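Local structure of minor structural protein 5 (Lactococcus phage Tuc2009, 5E7T) at residues 97-111 against 123-135. The protein serves as a minor structural component of the phage particle, probably in the baseplate, where its galactose-binding-like domain may take part in recognising the host cell surface. Residues are numbered along the deposited sequence; the frame is centred on the assembly and turned at random.
With SO4 (sulfate ion), chain H.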
loop_
_atom_site.group_PDB
_atom_site.type_symbol
_atom_site.label_atom_id
_atom_site.label_comp_id
_atom_site.label_asym_id
_atom_site.label_seq_id
_atom_site.Cartn_x
_atom_site.Cartn_y
_atom_site.Cartn_z
ATOM N N TRP B 97 70.712 -3.856 4.948
ATOM C CA TRP B 97 71.122 -2.449 4.929
ATOM C C TRP B 97 72.193 -2.253 3.846
ATOM O O TRP B 97 73.365 -2.538 4.078
ATOM C CB TRP B 97 71.597 -2.005 6.326
ATOM C CG TRP B 97 72.066 -0.581 6.405
ATOM C CD1 TRP B 97 73.335 -0.129 6.222
ATOM C CD2 TRP B 97 71.266 0.573 6.705
ATOM N NE1 TRP B 97 73.366 1.246 6.319
ATOM C CE2 TRP B 97 72.110 1.700 6.625
ATOM C CE3 TRP B 97 69.909 0.767 6.999
ATOM C CZ2 TRP B 97 71.659 2.989 6.891
ATOM C CZ3 TRP B 97 69.459 2.046 7.246
ATOM C CH2 TRP B 97 70.328 3.144 7.188
ATOM N N ASN B 98 71.775 -1.811 2.651
ATOM C CA ASN B 98 72.661 -1.601 1.500
ATOM C C ASN B 98 72.775 -0.140 1.167
ATOM O O ASN B 98 72.127 0.344 0.242
ATOM C CB ASN B 98 72.226 -2.431 0.276
ATOM C CG ASN B 98 71.879 -3.877 0.591
ATOM O OD1 ASN B 98 70.698 -4.265 0.599
ATOM N ND2 ASN B 98 72.895 -4.701 0.876
ATOM N N VAL B 99 73.575 0.570 1.963
ATOM C CA VAL B 99 73.833 1.998 1.829
ATOM C C VAL B 99 75.355 2.197 1.632
ATOM O O VAL B 99 76.154 2.033 2.566
ATOM C CB VAL B 99 73.253 2.795 3.021
ATOM C CG1 VAL B 99 73.627 4.266 2.934
ATOM C CG2 VAL B 99 71.741 2.633 3.109
ATOM N N PRO B 100 75.762 2.536 0.394
ATOM C CA PRO B 100 77.193 2.682 0.088
ATOM C C PRO B 100 77.886 3.858 0.766
ATOM O O PRO B 100 77.269 4.577 1.560
ATOM C CB PRO B 100 77.215 2.816 -1.438
ATOM C CG PRO B 100 75.901 2.335 -1.896
ATOM C CD PRO B 100 74.953 2.725 -0.818
ATOM N N ALA B 101 79.186 4.039 0.446
ATOM C CA ALA B 101 80.062 5.077 0.975
ATOM C C ALA B 101 79.559 6.513 0.744
ATOM O O ALA B 101 79.421 7.288 1.707
ATOM C CB ALA B 101 81.454 4.911 0.403
ATOM N N GLY B 102 79.289 6.844 -0.519
ATOM C CA GLY B 102 78.840 8.176 -0.904
ATOM C C GLY B 102 77.443 8.535 -0.459
ATOM O O GLY B 102 77.112 9.720 -0.377
ATOM N N THR B 103 76.627 7.513 -0.151
ATOM C CA THR B 103 75.220 7.666 0.203
ATOM C C THR B 103 75.002 7.960 1.701
ATOM O O THR B 103 75.467 7.239 2.587
ATOM C CB THR B 103 74.417 6.480 -0.316
ATOM O OG1 THR B 103 74.916 6.151 -1.614
ATOM C CG2 THR B 103 72.939 6.792 -0.418
ATOM N N THR B 104 74.240 9.030 1.930
ATOM C CA THR B 104 73.875 9.621 3.201
ATOM C C THR B 104 72.371 9.461 3.492
ATOM O O THR B 104 71.522 9.693 2.623
ATOM C CB THR B 104 74.340 11.075 3.163
ATOM O OG1 THR B 104 75.763 11.068 3.175
ATOM C CG2 THR B 104 73.805 11.919 4.305
ATOM N N ILE B 105 72.066 9.065 4.733
ATOM C CA ILE B 105 70.718 8.884 5.242
ATOM C C ILE B 105 70.323 10.159 5.985
ATOM O O ILE B 105 71.023 10.564 6.921
ATOM C CB ILE B 105 70.687 7.658 6.186
ATOM C CG1 ILE B 105 70.974 6.352 5.439
ATOM C CG2 ILE B 105 69.397 7.592 6.995
ATOM C CD1 ILE B 105 69.836 5.796 4.535
ATOM N N SER B 106 69.208 10.778 5.591
ATOM C CA SER B 106 68.689 11.952 6.278
ATOM C C SER B 106 67.162 11.911 6.337
ATOM O O SER B 106 66.535 11.213 5.545
ATOM C CB SER B 106 69.194 13.236 5.637
ATOM O OG SER B 106 68.582 13.451 4.378
ATOM N N ALA B 107 66.578 12.656 7.298
ATOM C CA ALA B 107 65.148 12.773 7.624
ATOM C C ALA B 107 64.505 11.399 7.678
ATOM O O ALA B 107 63.551 11.103 6.960
ATOM C CB ALA B 107 64.434 13.699 6.655
ATOM N N PHE B 108 65.111 10.533 8.489
ATOM C CA PHE B 108 64.676 9.158 8.650
ATOM C C PHE B 108 63.816 9.108 9.880
ATOM O O PHE B 108 64.350 9.055 10.997
ATOM C CB PHE B 108 65.896 8.192 8.741
ATOM C CG PHE B 108 65.540 6.722 8.763
ATOM C CD1 PHE B 108 64.296 6.277 8.308
ATOM C CD2 PHE B 108 66.449 5.780 9.224
ATOM C CE1 PHE B 108 63.957 4.922 8.353
ATOM C CE2 PHE B 108 66.114 4.414 9.259
ATOM C CZ PHE B 108 64.872 3.996 8.830
ATOM N N TRP B 109 62.488 9.138 9.679
ATOM C CA TRP B 109 61.517 9.144 10.775
ATOM C C TRP B 109 60.090 8.705 10.405
ATOM O O TRP B 109 59.789 8.521 9.226
ATOM C CB TRP B 109 61.467 10.527 11.451
ATOM C CG TRP B 109 61.650 11.735 10.562
ATOM C CD1 TRP B 109 62.662 12.646 10.631
ATOM C CD2 TRP B 109 60.740 12.224 9.546
ATOM N NE1 TRP B 109 62.469 13.643 9.700
ATOM C CE2 TRP B 109 61.301 13.405 9.017
ATOM C CE3 TRP B 109 59.547 11.736 8.980
ATOM C CZ2 TRP B 109 60.693 14.121 7.986
ATOM C CZ3 TRP B 109 58.928 12.475 7.990
ATOM C CH2 TRP B 109 59.510 13.637 7.490
ATOM N N MET B 110 59.216 8.521 11.435
ATOM C CA MET B 110 57.773 8.233 11.320
ATOM C C MET B 110 57.138 9.469 11.911
ATOM O O MET B 110 57.287 9.728 13.112
ATOM C CB MET B 110 57.366 7.015 12.129
ATOM C CG MET B 110 57.545 5.738 11.406
ATOM S SD MET B 110 57.242 4.395 12.552
ATOM C CE MET B 110 57.851 3.098 11.630
ATOM N N ARG B 111 56.527 10.294 11.061
ATOM C CA ARG B 111 56.071 11.586 11.534
ATOM C C ARG B 111 54.729 12.071 11.002
ATOM O O ARG B 111 54.432 11.934 9.806
ATOM C CB ARG B 111 57.190 12.608 11.205
ATOM C CG ARG B 111 56.799 14.071 10.971
ATOM C CD ARG B 111 58.003 14.978 10.781
ATOM N NE ARG B 111 59.070 14.695 11.738
ATOM C CZ ARG B 111 60.276 15.261 11.745
ATOM N NH1 ARG B 111 60.587 16.199 10.851
ATOM N NH2 ARG B 111 61.184 14.889 12.640
ATOM N N CYS B 123 53.999 15.282 15.674
ATOM C CA CYS B 123 54.336 14.130 16.503
ATOM C C CYS B 123 55.181 13.212 15.663
ATOM O O CYS B 123 54.747 12.742 14.608
ATOM C CB CYS B 123 53.068 13.440 16.988
ATOM S SG CYS B 123 53.363 12.237 18.289
ATOM N N THR B 124 56.422 13.018 16.094
ATOM C CA THR B 124 57.428 12.272 15.349
ATOM C C THR B 124 58.324 11.334 16.198
ATOM O O THR B 124 58.361 11.444 17.433
ATOM C CB THR B 124 58.260 13.299 14.597
ATOM O OG1 THR B 124 59.227 12.640 13.776
ATOM C CG2 THR B 124 58.923 14.306 15.529
ATOM N N ILE B 125 59.075 10.445 15.507
ATOM C CA ILE B 125 60.035 9.515 16.083
ATOM C C ILE B 125 61.122 9.197 15.068
ATOM O O ILE B 125 60.836 8.678 13.992
ATOM C CB ILE B 125 59.388 8.256 16.720
ATOM C CG1 ILE B 125 60.433 7.433 17.506
ATOM C CG2 ILE B 125 58.580 7.399 15.696
ATOM C CD1 ILE B 125 59.857 6.460 18.372
ATOM N N ASP B 126 62.372 9.547 15.410
ATOM C CA ASP B 126 63.542 9.303 14.576
ATOM C C ASP B 126 63.848 7.806 14.584
ATOM O O ASP B 126 63.724 7.143 15.617
ATOM C CB ASP B 126 64.758 10.059 15.131
ATOM C CG ASP B 126 64.988 11.502 14.702
ATOM O OD1 ASP B 126 64.275 11.978 13.773
ATOM O OD2 ASP B 126 65.917 12.152 15.273
ATOM N N LEU B 127 64.244 7.283 13.422
ATOM C CA LEU B 127 64.609 5.885 13.265
ATOM C C LEU B 127 66.121 5.805 13.083
ATOM O O LEU B 127 66.718 6.845 12.765
ATOM C CB LEU B 127 63.823 5.237 12.124
ATOM C CG LEU B 127 62.310 5.136 12.338
ATOM C CD1 LEU B 127 61.685 4.258 11.296
ATOM C CD2 LEU B 127 61.967 4.623 13.717
ATOM N N PRO B 128 66.778 4.646 13.399
ATOM C CA PRO B 128 68.248 4.594 13.370
ATOM C C PRO B 128 68.882 4.976 12.057
ATOM O O PRO B 128 68.627 4.328 11.059
ATOM C CB PRO B 128 68.556 3.148 13.772
ATOM C CG PRO B 128 67.420 2.763 14.623
ATOM C CD PRO B 128 66.241 3.357 13.885
ATOM N N LYS B 129 69.727 6.025 12.071
ATOM C CA LYS B 129 70.438 6.534 10.890
ATOM C C LYS B 129 71.492 5.540 10.333
ATOM O O LYS B 129 71.801 5.637 9.148
ATOM C CB LYS B 129 71.023 7.932 11.154
ATOM C CG LYS B 129 70.185 9.080 10.520
ATOM C CD LYS B 129 70.096 10.375 11.368
ATOM C CE LYS B 129 68.727 11.016 11.331
ATOM N NZ LYS B 129 67.654 10.133 11.915
ATOM N N ASP B 130 71.990 4.546 11.135
ATOM C CA ASP B 130 72.935 3.521 10.642
ATOM C C ASP B 130 72.855 2.280 11.515
ATOM O O ASP B 130 73.643 2.112 12.429
ATOM C CB ASP B 130 74.396 4.025 10.542
ATOM C CG ASP B 130 75.376 3.017 9.949
ATOM O OD1 ASP B 130 74.985 1.831 9.783
ATOM O OD2 ASP B 130 76.540 3.419 9.630
ATOM N N PRO B 131 71.925 1.371 11.239
ATOM C CA PRO B 131 71.833 0.149 12.039
ATOM C C PRO B 131 72.661 -1.012 11.474
ATOM O O PRO B 131 72.387 -2.172 11.815
ATOM C CB PRO B 131 70.369 -0.167 11.951
ATOM C CG PRO B 131 70.012 0.279 10.597
ATOM C CD PRO B 131 70.852 1.428 10.237
ATOM N N SER B 132 73.687 -0.720 10.642
ATOM C CA SER B 132 74.465 -1.788 10.023
ATOM C C SER B 132 75.163 -2.702 11.014
ATOM O O SER B 132 75.324 -3.884 10.719
ATOM C CB SER B 132 75.445 -1.240 9.004
ATOM O OG SER B 132 76.438 -0.447 9.622
ATOM N N LYS B 133 75.526 -2.201 12.209
ATOM C CA LYS B 133 76.202 -3.093 13.152
ATOM C C LYS B 133 75.220 -3.762 14.115
ATOM O O LYS B 133 75.638 -4.596 14.893
ATOM C CB LYS B 133 77.370 -2.395 13.851
ATOM C CG LYS B 133 78.163 -1.630 12.822
ATOM C CD LYS B 133 79.648 -1.641 12.919
ATOM C CE LYS B 133 80.249 -0.632 11.930
ATOM N NZ LYS B 133 79.690 -0.754 10.542
ATOM N N MET B 134 73.906 -3.501 13.959
ATOM C CA MET B 134 72.821 -4.064 14.781
ATOM C C MET B 134 71.736 -4.724 13.898
ATOM O O MET B 134 70.546 -4.559 14.162
ATOM C CB MET B 134 72.166 -2.939 15.635
ATOM C CG MET B 134 73.149 -2.040 16.379
ATOM S SD MET B 134 73.649 -0.608 15.388
ATOM C CE MET B 134 72.302 0.470 15.687
ATOM N N LEU B 135 72.126 -5.426 12.831
ATOM C CA LEU B 135 71.139 -6.021 11.923
ATOM C C LEU B 135 70.492 -7.224 12.535
ATOM O O LEU B 135 71.107 -7.903 13.344
ATOM C CB LEU B 135 71.737 -6.394 10.548
ATOM C CG LEU B 135 72.287 -5.265 9.658
ATOM C CD1 LEU B 135 72.858 -5.820 8.397
ATOM C CD2 LEU B 135 71.233 -4.252 9.302
HETATM S S SO4 H . 67.652 14.926 9.882
HETATM O O1 SO4 H . 68.491 15.651 10.830
HETATM O O2 SO4 H . 66.673 15.847 9.281
HETATM O O3 SO4 H . 68.514 14.369 8.834
HETATM O O4 SO4 H . 66.930 13.846 10.601
#
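R111 and T124 face each other as a non-hydrogen-bonded pair within the antiparallel hairpin formed by strands 104-114 and 121-126, and their side chains run together in the same direction. R111 CB lies 3.3 Å from T124 OG1; with CG anti to the backbone N (chi1 152°) the chain then carries CG and CD alongside the threonine CB and OG1. A bend at chi3 turns NE back towards the threonine, where it donates to T124 OG1 at 2.9 Å and NH2 to the same oxygen at 3.2 Å, the oxygen lying in the guanidinium plane. CZ lies over one face of the W109 indole, offset towards the rim. D126, beyond salt-bridge distance of the arginine, points OD1 at the edge of that indole, near its plane.

The backbones are tied by M110 N to I125 O, a weak return bond from I125 N to M110 O, and L127 N to F108 O (3.0 Å). Where this pairing ends, L127 CB sits 3.6 Å above the centre of the F108 ring, while the P128 carbonyl oxygen lies at the ring edge. Beyond the corner at A107, whose N hydrogen-bonds a sulfate ion, probably from the crystallisation liquor, I105 CG2 touches K129 CG. Farther on, P131 CD makes a CH-pi contact with W97, 3.3 Å from the centroid of its six-membered ring. D130 OD1 accepts from S132 N, an Asx turn that shapes the chain beside the indole.

The chemistry thus divides the hairpin: M110 and I125 reach V177 and M88 of the facing sheet in the interior of a beta sandwich, whereas W109, R111, T124 and D126 lie together on the opposite face, where D126 also packs against a chain of another protein. There two in-plane N-H bonds and the W109 ring set the guanidinium's orientation, and D126 OD1, 4.4 Å from R111 NH2, may add a favourable field.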